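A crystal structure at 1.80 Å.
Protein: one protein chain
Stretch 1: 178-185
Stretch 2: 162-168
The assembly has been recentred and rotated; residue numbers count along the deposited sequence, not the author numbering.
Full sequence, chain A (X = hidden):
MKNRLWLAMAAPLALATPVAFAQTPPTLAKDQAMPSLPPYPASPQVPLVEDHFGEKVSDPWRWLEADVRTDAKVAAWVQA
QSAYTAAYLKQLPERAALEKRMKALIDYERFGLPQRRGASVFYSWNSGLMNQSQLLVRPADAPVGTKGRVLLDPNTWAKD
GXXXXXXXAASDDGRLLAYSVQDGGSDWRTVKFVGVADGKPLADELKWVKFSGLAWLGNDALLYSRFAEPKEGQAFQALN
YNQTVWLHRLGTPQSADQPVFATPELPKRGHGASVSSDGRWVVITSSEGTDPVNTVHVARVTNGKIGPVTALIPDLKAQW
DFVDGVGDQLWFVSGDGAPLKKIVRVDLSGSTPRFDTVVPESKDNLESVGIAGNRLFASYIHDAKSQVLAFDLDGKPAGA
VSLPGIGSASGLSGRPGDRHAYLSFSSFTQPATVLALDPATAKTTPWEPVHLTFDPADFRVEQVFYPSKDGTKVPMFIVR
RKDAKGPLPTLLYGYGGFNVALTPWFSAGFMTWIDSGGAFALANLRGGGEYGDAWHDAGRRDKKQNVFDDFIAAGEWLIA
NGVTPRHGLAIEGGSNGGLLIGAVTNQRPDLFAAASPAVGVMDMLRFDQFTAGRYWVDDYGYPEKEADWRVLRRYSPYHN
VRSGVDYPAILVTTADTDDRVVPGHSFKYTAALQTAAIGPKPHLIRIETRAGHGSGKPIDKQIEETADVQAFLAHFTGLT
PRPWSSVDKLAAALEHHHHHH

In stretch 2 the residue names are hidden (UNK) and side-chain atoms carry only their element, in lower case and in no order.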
# COMPACT_ATOMS: atom_id res chain seq x y z
N ALA A 178 -28.36 -4.37 3.33
CA ALA A 178 -28.37 -4.03 1.93
C ALA A 178 -27.01 -4.37 1.40
O ALA A 178 -26.00 -4.15 2.09
CB ALA A 178 -28.66 -2.53 1.73
N TYR A 179 -26.96 -4.89 0.17
CA TYR A 179 -25.70 -5.15 -0.44
C TYR A 179 -25.71 -4.95 -1.93
O TYR A 179 -26.74 -5.08 -2.55
CB TYR A 179 -25.18 -6.53 -0.05
CG TYR A 179 -26.03 -7.65 -0.49
CD1 TYR A 179 -27.19 -7.98 0.20
CD2 TYR A 179 -25.65 -8.43 -1.56
CE1 TYR A 179 -27.98 -9.05 -0.22
CE2 TYR A 179 -26.44 -9.46 -1.98
CZ TYR A 179 -27.57 -9.78 -1.29
OH TYR A 179 -28.35 -10.84 -1.69
N SER A 180 -24.53 -4.62 -2.46
CA SER A 180 -24.32 -4.32 -3.88
C SER A 180 -23.61 -5.49 -4.56
O SER A 180 -22.54 -5.93 -4.08
CB SER A 180 -23.40 -3.13 -3.93
OG SER A 180 -23.42 -2.63 -5.18
N VAL A 181 -24.10 -5.89 -5.72
CA VAL A 181 -23.60 -7.04 -6.46
C VAL A 181 -23.13 -6.62 -7.84
O VAL A 181 -23.83 -5.88 -8.52
CB VAL A 181 -24.72 -8.09 -6.67
CG1 VAL A 181 -24.19 -9.28 -7.40
CG2 VAL A 181 -25.35 -8.54 -5.33
N GLN A 182 -21.98 -7.12 -8.25
CA GLN A 182 -21.40 -6.79 -9.54
C GLN A 182 -21.43 -8.07 -10.34
O GLN A 182 -20.91 -9.07 -9.87
CB GLN A 182 -19.96 -6.33 -9.37
CG GLN A 182 -19.16 -6.26 -10.69
CD GLN A 182 -17.71 -5.85 -10.45
OE1 GLN A 182 -17.07 -6.33 -9.52
NE2 GLN A 182 -17.21 -4.97 -11.28
N ASP A 183 -21.97 -8.01 -11.55
CA ASP A 183 -21.95 -9.15 -12.47
C ASP A 183 -20.83 -8.96 -13.49
O ASP A 183 -20.79 -7.96 -14.20
CB ASP A 183 -23.29 -9.32 -13.17
CG ASP A 183 -24.33 -10.00 -12.27
OD1 ASP A 183 -24.40 -11.26 -12.24
OD2 ASP A 183 -25.11 -9.36 -11.50
N GLY A 184 -19.92 -9.93 -13.54
CA GLY A 184 -18.75 -9.83 -14.40
C GLY A 184 -17.86 -8.69 -13.95
O GLY A 184 -17.60 -8.51 -12.74
N GLY A 185 -17.37 -7.94 -14.91
CA GLY A 185 -16.57 -6.77 -14.59
C GLY A 185 -17.31 -5.48 -14.87
O GLY A 185 -16.68 -4.45 -15.08
N UNK A 162 -18.03 -14.95 -11.03
CA UNK A 162 -18.79 -14.21 -12.06
C UNK A 162 -19.63 -13.11 -11.38
O UNK A 162 -20.07 -12.16 -12.01
c UNK A 162 -19.71 -15.16 -12.83
N UNK A 163 -19.90 -13.30 -10.10
CA UNK A 163 -20.78 -12.42 -9.35
C UNK A 163 -20.10 -12.08 -8.06
O UNK A 163 -19.84 -12.97 -7.24
o UNK A 163 -22.67 -13.60 -10.28
c UNK A 163 -23.14 -12.18 -8.57
c UNK A 163 -22.11 -13.12 -9.05
N UNK A 164 -19.83 -10.81 -7.85
CA UNK A 164 -19.00 -10.37 -6.73
C UNK A 164 -19.83 -9.53 -5.78
O UNK A 164 -20.70 -8.80 -6.20
c UNK A 164 -17.80 -9.59 -7.25
N UNK A 165 -19.58 -9.66 -4.49
CA UNK A 165 -20.08 -8.69 -3.50
C UNK A 165 -19.16 -7.53 -3.48
O UNK A 165 -17.94 -7.67 -3.29
c UNK A 165 -20.43 -8.47 -0.93
c UNK A 165 -21.82 -7.90 -0.97
c UNK A 165 -20.12 -9.31 -2.14
c UNK A 165 -20.25 -9.33 0.31
N UNK A 166 -19.74 -6.36 -3.72
CA UNK A 166 -19.02 -5.10 -3.77
C UNK A 166 -19.11 -4.45 -2.38
O UNK A 166 -18.10 -4.42 -1.61
c UNK A 166 -18.94 -2.82 -4.94
o UNK A 166 -19.30 -1.90 -5.72
o UNK A 166 -18.01 -2.54 -4.11
c UNK A 166 -19.61 -4.20 -4.89
N UNK A 167 -20.30 -4.03 -2.00
CA UNK A 167 -20.46 -3.27 -0.75
C UNK A 167 -21.62 -3.79 0.06
O UNK A 167 -22.51 -4.45 -0.48
c UNK A 167 -20.68 -1.77 -1.07
N UNK A 168 -21.65 -3.48 1.38
CA UNK A 168 -22.76 -3.89 2.23
C UNK A 168 -22.95 -2.83 3.32
O UNK A 168 -22.01 -2.16 3.63
c UNK A 168 -21.39 -4.67 7.35
c UNK A 168 -21.94 -4.78 6.06
c UNK A 168 -19.80 -5.53 5.32
c UNK A 168 -20.17 -5.92 3.15
c UNK A 168 -19.24 -5.43 6.59
c UNK A 168 -22.58 -5.27 2.85
c UNK A 168 -20.06 -5.00 7.59
c UNK A 168 -21.13 -5.21 5.03
c UNK A 168 -21.34 -5.47 3.62
n UNK A 168 -19.24 -5.97 4.16
O HOH W 1 -21.49 -0.67 -4.84

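Position 162 carries a single side-chain carbon, and its CB comes no nearer to stretch 1 than 5.3 Å, at Gly-184 N: it is alanine. The contact here belongs to the backbone and asks little of the side chain: Gly-184 N donates to Ala-162 O at 2.7 Å, nearly straight. Gly-184 has a positive phi, a conformation that glycine adopts readily.

At position 163 the first side-chain carbon bears one oxygen and one carbon. The branch carbon packs 3.3 Å from Val-181 CG1, while the oxygen lies 3.5 Å from Asp-183 OD1, a proximity rather than a hydrogen bond. A valine would have the same fork, but with two carbons; here one branch is an oxygen, so the residue is threonine. A beta-branched residue suits an extended strand, and Thr-163 offers carbon, CG2, to one neighbour and oxygen, OG1, to the other.

Position 164 again shows one carbon, 4.0 Å from Gln-182 OE1, and is alanine. Its small side chain shares a face of the sheet with Gln-182, while its backbone does the stronger work: Ala-164 N donates to Gln-182 O and Gln-182 N to Ala-164 O, both at 2.9 Å.

Position 165 has four carbons, forked at the second, with no heteroatom. It lies on the same face as Tyr-179 and Val-181, and its end reaches back toward the other strand, bringing a branch carbon to 3.7 Å from Tyr-179 CB. This is leucine, and the branch is CD1. Branching one carbon beyond CB allows that reach, and the apolar tip meets an apolar part of the tyrosine.

Position 166 has two carbons, the second carrying two oxygens, and its CB lies 4.1 Å from Ser-180 CB: it is aspartate. Asp-166 N donates to Ser-180 O at 2.9 Å. A water extends the link, donating to Asp-166 OD2 at 2.7 Å and lying 2.8 Å from Ser-180 OG in a second hydrogen bond. A short acid can accept from this water at an exposed site.

Position 167 has one carbon, 4.2 Å from Ser-180 CB, and is alanine; a lone methyl fits beside Ser-180 on that face. Ala-167 O accepts from Ser-180 N at 2.8 Å, but Ala-167 N is buried without a partner.

Position 168 bears one carbon, a CB 4.1 Å from Tyr-179 CB, leading to fused five- and six-membered rings of eight carbons and one nitrogen, which only tryptophan provides. The CB supplies the apolar contact, while the large ring of Trp-168, like that of Tyr-179, leads away from the opposing strand.

The strands run antiparallel, held chiefly by five backbone hydrogen bonds, with CA-H...O contacts between them. The pairing shifts near the middle: Val-181 faces Leu-165 but Tyr-179 faces Trp-168, so Asp-166 is an extra residue, with a negative psi of -68°. Side chains add apolar packing on the face of Tyr-179 and Val-181, and the water joins Ser-180 to Asp-166.

Stretch 2 (162-168) ATALDAW
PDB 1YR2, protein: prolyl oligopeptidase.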